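Local coordinates for protein sulfate transporter 4.1, chloroplastic (Arabidopsis thaliana, PDB 7LHV) that cotransports sulfate with protons across the membrane and may take part in regulating sulfate assimilation, at residues L99-V105 with S407-T411. Residues are numbered along the deposited sequence; the frame is centred on the assembly and turned at random.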
ATOM      1  N   LEU A  99     -43.517  -8.777   8.434  1.00 76.54           N
ATOM      2  CA  LEU A  99     -43.787  -9.967   9.232  1.00 76.54           C
ATOM      3  C   LEU A  99     -43.437 -11.231   8.459  1.00 76.54           C
ATOM      4  O   LEU A  99     -42.784 -12.140   8.991  1.00 76.54           O
ATOM      5  CB  LEU A  99     -45.253  -9.984   9.665  1.00 76.54           C
ATOM      6  CG  LEU A  99     -45.670 -11.066  10.663  1.00 76.54           C
ATOM      7  CD1 LEU A  99     -45.100 -10.775  12.040  1.00 76.54           C
ATOM      8  CD2 LEU A  99     -47.183 -11.182  10.721  1.00 76.54           C
ATOM      9  N   MET A 100     -43.855 -11.303   7.193  1.00 76.48           N
ATOM     10  CA  MET A 100     -43.533 -12.476   6.390  1.00 76.48           C
ATOM     11  C   MET A 100     -42.030 -12.618   6.197  1.00 76.48           C
ATOM     12  O   MET A 100     -41.481 -13.719   6.335  1.00 76.48           O
ATOM     13  CB  MET A 100     -44.245 -12.401   5.040  1.00 76.48           C
ATOM     14  CG  MET A 100     -45.730 -12.718   5.113  1.00 76.48           C
ATOM     15  SD  MET A 100     -46.088 -14.167   6.126  1.00 76.48           S
ATOM     16  CE  MET A 100     -45.278 -15.459   5.186  1.00 76.48           C
ATOM     17  N   ALA A 101     -41.341 -11.514   5.892  1.00 70.01           N
ATOM     18  CA  ALA A 101     -39.898 -11.573   5.691  1.00 70.01           C
ATOM     19  C   ALA A 101     -39.177 -11.981   6.968  1.00 70.01           C
ATOM     20  O   ALA A 101     -38.229 -12.772   6.927  1.00 70.01           O
ATOM     21  CB  ALA A 101     -39.383 -10.227   5.191  1.00 70.01           C
ATOM     22  N   GLY A 102     -39.609 -11.451   8.113  1.00 66.42           N
ATOM     23  CA  GLY A 102     -38.976 -11.813   9.368  1.00 66.42           C
ATOM     24  C   GLY A 102     -39.171 -13.272   9.721  1.00 66.42           C
ATOM     25  O   GLY A 102     -38.229 -13.942  10.150  1.00 66.42           O
ATOM     26  N   ILE A 103     -40.390 -13.788   9.540  1.00 65.90           N
ATOM     27  CA  ILE A 103     -40.637 -15.203   9.808  1.00 65.90           C
ATOM     28  C   ILE A 103     -39.783 -16.070   8.894  1.00 65.90           C
ATOM     29  O   ILE A 103     -39.155 -17.043   9.334  1.00 65.90           O
ATOM     30  CB  ILE A 103     -42.135 -15.523   9.657  1.00 65.90           C
ATOM     31  CG1 ILE A 103     -42.924 -14.964  10.839  1.00 65.90           C
ATOM     32  CG2 ILE A 103     -42.353 -17.020   9.533  1.00 65.90           C
ATOM     33  CD1 ILE A 103     -44.421 -15.047  10.665  1.00 65.90           C
ATOM     34  N   THR A 104     -39.734 -15.719   7.607  1.00 65.66           N
ATOM     35  CA  THR A 104     -38.954 -16.490   6.645  1.00 65.66           C
ATOM     36  C   THR A 104     -37.474 -16.495   7.009  1.00 65.66           C
ATOM     37  O   THR A 104     -36.820 -17.548   7.009  1.00 65.66           O
ATOM     38  CB  THR A 104     -39.168 -15.911   5.248  1.00 65.66           C
ATOM     39  OG1 THR A 104     -40.547 -16.045   4.881  1.00 65.66           O
ATOM     40  CG2 THR A 104     -38.315 -16.622   4.233  1.00 65.66           C
ATOM     41  N   VAL A 105     -36.930 -15.325   7.350  1.00 61.87           N
ATOM     42  CA  VAL A 105     -35.511 -15.231   7.667  1.00 61.87           C
ATOM     43  C   VAL A 105     -35.199 -15.969   8.962  1.00 61.87           C
ATOM     44  O   VAL A 105     -34.169 -16.637   9.067  1.00 61.87           O
ATOM     45  CB  VAL A 105     -35.070 -13.759   7.723  1.00 61.87           C
ATOM     46  CG1 VAL A 105     -33.701 -13.638   8.364  1.00 61.87           C
ATOM     47  CG2 VAL A 105     -35.044 -13.174   6.329  1.00 61.87           C
ATOM     48  N   SER A 407     -38.348  -6.246   9.849  1.00 69.73           N
ATOM     49  CA  SER A 407     -38.103  -7.635   9.480  1.00 69.73           C
ATOM     50  C   SER A 407     -36.958  -8.229  10.284  1.00 69.73           C
ATOM     51  O   SER A 407     -36.960  -9.431  10.574  1.00 69.73           O
ATOM     52  CB  SER A 407     -37.805  -7.739   7.986  1.00 69.73           C
ATOM     53  OG  SER A 407     -38.815  -7.109   7.224  1.00 69.73           O
ATOM     54  N   GLY A 408     -35.966  -7.413  10.642  1.00 67.86           N
ATOM     55  CA  GLY A 408     -34.932  -7.889  11.544  1.00 67.86           C
ATOM     56  C   GLY A 408     -35.479  -8.205  12.922  1.00 67.86           C
ATOM     57  O   GLY A 408     -35.274  -9.303  13.446  1.00 67.86           O
ATOM     58  N   LEU A 409     -36.222  -7.259  13.507  1.00 66.68           N
ATOM     59  CA  LEU A 409     -36.734  -7.446  14.861  1.00 66.68           C
ATOM     60  C   LEU A 409     -37.547  -8.727  14.965  1.00 66.68           C
ATOM     61  O   LEU A 409     -37.303  -9.560  15.845  1.00 66.68           O
ATOM     62  CB  LEU A 409     -37.585  -6.248  15.278  1.00 66.68           C
ATOM     63  CG  LEU A 409     -36.858  -5.000  15.772  1.00 66.68           C
ATOM     64  CD1 LEU A 409     -37.858  -3.901  16.076  1.00 66.68           C
ATOM     65  CD2 LEU A 409     -36.022  -5.319  16.995  1.00 66.68           C
ATOM     66  N   ILE A 410     -38.493  -8.916  14.042  1.00 65.72           N
ATOM     67  CA  ILE A 410     -39.300 -10.130  14.042  1.00 65.72           C
ATOM     68  C   ILE A 410     -38.400 -11.354  13.999  1.00 65.72           C
ATOM     69  O   ILE A 410     -38.568 -12.298  14.782  1.00 65.72           O
ATOM     70  CB  ILE A 410     -40.291 -10.117  12.865  1.00 65.72           C
ATOM     71  CG1 ILE A 410     -41.177  -8.872  12.929  1.00 65.72           C
ATOM     72  CG2 ILE A 410     -41.134 -11.379  12.868  1.00 65.72           C
ATOM     73  CD1 ILE A 410     -42.169  -8.891  14.065  1.00 65.72           C
ATOM     74  N   THR A 411     -37.396 -11.332  13.118  1.00 63.43           N
ATOM     75  CA  THR A 411     -36.444 -12.434  13.059  1.00 63.43           C
ATOM     76  C   THR A 411     -35.841 -12.688  14.430  1.00 63.43           C
ATOM     77  O   THR A 411     -35.876 -13.814  14.939  1.00 63.43           O
ATOM     78  CB  THR A 411     -35.347 -12.130  12.038  1.00 63.43           C
ATOM     79  OG1 THR A 411     -35.878 -12.239  10.713  1.00 63.43           O
ATOM     80  CG2 THR A 411     -34.191 -13.097  12.198  1.00 63.43           C
TER
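Thr411 meets Gly102 through its hydroxyl. With chi1 at -73°, OG1 of Thr411 is anti to the carbonyl carbon, beside its own backbone N, and reaches Gly102 O on the facing helix. It lies 3.0 Å from Gly102 O and also 3.0 Å from Ser407 O, one turn back on its own helix. Both carbonyls are within hydrogen-bonding distance of this one hydroxyl. In Leu99, CG is anti to the backbone N (chi1 -172°). Chi1 and chi2 together bring CD1 to Ile410, although the side chain sets out away from the facing helix. CD1 of Leu99 touches CD1 of Ile410 at 4.0 Å, and the two side chains pass at a slant.

Gly102 is the point of closest backbone approach. Its CA lies 3.3 Å from Ser407 O and 4.1 Å from Ile410 CB. Gly102 has no side chain on the side where these two atoms lie. The axes of 99-105 and 407-411 approach to 7.4 Å and cross at -44°, consistent with glycine at the meeting point. Val105 closes one end of the contact, with CG1 against Thr411 CG2 at 3.9 Å. Ala101 CB packs beside Ser407 OG, which makes a weak hydrogen bond to Asp98 O.

The contact joins helices 91-119 and 406-426, both predicted to span the membrane, within the sulfate permease region. Asn397 of helix 391-399 touches Ala101, Val105 and Ser407.

The chemistry is mixed. Ile410 packs over Gly102 and reaches Leu99 at the edge, while a buried threonine hydroxyl lies between two backbone carbonyls. This polar group has acceptors on both helices inside the interface, consistent with close backbone packing at Gly102.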